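Local coordinates for protein SAG family member (Sag19) (Eimeria tenella, PDB 6ZZB) that is of unknown molecular function but is a surface antigen of the parasite, probably related to the CAP proteins, at residues Ala97-Val102 with Ser192-Thr196. Sequence-based numbering, arbitrary orientation.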
# COMPACT_ATOMS: atom_id res chain seq x y z
N ALA A 97 -3.29 -0.36 -10.55
CA ALA A 97 -3.64 0.23 -9.25
C ALA A 97 -5.07 0.73 -9.25
O ALA A 97 -5.80 0.48 -8.29
CB ALA A 97 -2.63 1.26 -8.84
N PRO A 98 -5.57 1.45 -10.29
CA PRO A 98 -6.97 1.88 -10.25
C PRO A 98 -7.94 0.70 -10.15
O PRO A 98 -8.90 0.76 -9.39
CB PRO A 98 -7.15 2.64 -11.56
CG PRO A 98 -5.77 3.14 -11.88
CD PRO A 98 -4.82 2.06 -11.41
N LYS A 99 -7.70 -0.35 -10.91
CA LYS A 99 -8.63 -1.50 -10.91
C LYS A 99 -8.60 -2.18 -9.55
O LYS A 99 -9.65 -2.67 -9.09
CB LYS A 99 -8.30 -2.49 -11.99
CG LYS A 99 -8.46 -1.92 -13.38
CD LYS A 99 -7.92 -2.86 -14.44
CE LYS A 99 -8.15 -2.36 -15.84
NZ LYS A 99 -7.64 -3.34 -16.82
N ILE A 100 -7.45 -2.26 -8.91
CA ILE A 100 -7.35 -2.90 -7.58
C ILE A 100 -8.02 -2.00 -6.54
O ILE A 100 -8.74 -2.53 -5.67
CB ILE A 100 -5.90 -3.23 -7.24
CG1 ILE A 100 -5.41 -4.36 -8.13
CG2 ILE A 100 -5.74 -3.56 -5.76
CD1 ILE A 100 -3.90 -4.55 -8.14
N ALA A 101 -7.84 -0.68 -6.60
CA ALA A 101 -8.53 0.20 -5.63
C ALA A 101 -10.04 -0.04 -5.70
O ALA A 101 -10.71 -0.14 -4.65
CB ALA A 101 -8.17 1.66 -5.89
N VAL A 102 -10.57 -0.12 -6.90
CA VAL A 102 -12.02 -0.39 -7.12
C VAL A 102 -12.36 -1.77 -6.56
O VAL A 102 -13.37 -1.93 -5.85
CB VAL A 102 -12.39 -0.24 -8.60
CG1 VAL A 102 -13.79 -0.81 -8.88
CG2 VAL A 102 -12.25 1.21 -9.04
N SER A 192 2.93 2.70 -8.29
CA SER A 192 1.72 3.24 -8.93
C SER A 192 0.62 3.33 -7.89
O SER A 192 0.29 2.29 -7.30
CB SER A 192 1.31 2.37 -10.07
OG SER A 192 0.13 2.89 -10.68
N CYS A 193 0.07 4.51 -7.68
CA CYS A 193 -0.99 4.72 -6.67
C CYS A 193 -2.28 5.12 -7.36
O CYS A 193 -2.27 5.80 -8.39
CB CYS A 193 -0.61 5.84 -5.72
SG CYS A 193 0.86 5.52 -4.70
N ALA A 194 -3.40 4.72 -6.78
CA ALA A 194 -4.72 5.11 -7.27
C ALA A 194 -5.70 5.10 -6.12
O ALA A 194 -5.48 4.36 -5.13
CB ALA A 194 -5.18 4.20 -8.38
N ALA A 195 -6.75 5.87 -6.21
CA ALA A 195 -7.77 5.89 -5.15
C ALA A 195 -9.14 5.96 -5.78
O ALA A 195 -9.33 6.68 -6.78
CB ALA A 195 -7.58 7.04 -4.22
N THR A 196 -10.09 5.27 -5.19
CA THR A 196 -11.49 5.53 -5.57
C THR A 196 -11.87 6.96 -5.18
O THR A 196 -11.36 7.50 -4.20
CB THR A 196 -12.44 4.49 -4.98
OG1 THR A 196 -12.44 4.55 -3.57
CG2 THR A 196 -12.10 3.09 -5.45
O HOH W 1 -1.31 0.96 -12.11
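The pyrrolidine ring of P98 turns one face to the strand, and the methyl CB of A194 sits over it. A194 CB is 3.4 Å from P98 N, the atom shared by the ring and the A97-P98 peptide, and 3.7 Å from P98 CG. One methyl thus covers the puckered ring and the flat peptide joined there. Beside it, A97 CB points to the strand and lies 3.5 Å from S192 O.

One turn later a second methyl lies on a peptide, this time without a ring. T196 CG2 sits over the face of the A101-V102 peptide, 3.6 Å from A101 O. With chi1 at 64°, CG2 stands anti to the carbonyl carbon of T196 and meets the helix. OG1 is left to bond D204 and V205. V102 CG2 touches T196 CG2 at 4.1 Å. A101 CB lies between the two methyls, nearer T196 CG2, and beside A194 O.

The polar link is a water whose oxygen accepts from A97 N, in the first helical turn, and is 2.8 Å from S192 OG. OG reaches it with chi1 at 180°, anti to the backbone N of S192.

The axes of the two short segments come within 6.8 Å at 38°, probably because the residues that meet are mostly small. This is helix-on-sheet packing, mostly buried, consistent with a CAP-like fold. Helix 97-105 lies on strand 190-196, which pairs antiparallel with strands 46-48 and 203-211. C193 points away from the helix and is disulfide-bonded to C208. P98 and V102 also touch A46 of strand 46-48, and S192 touches V80 of helix 77-86.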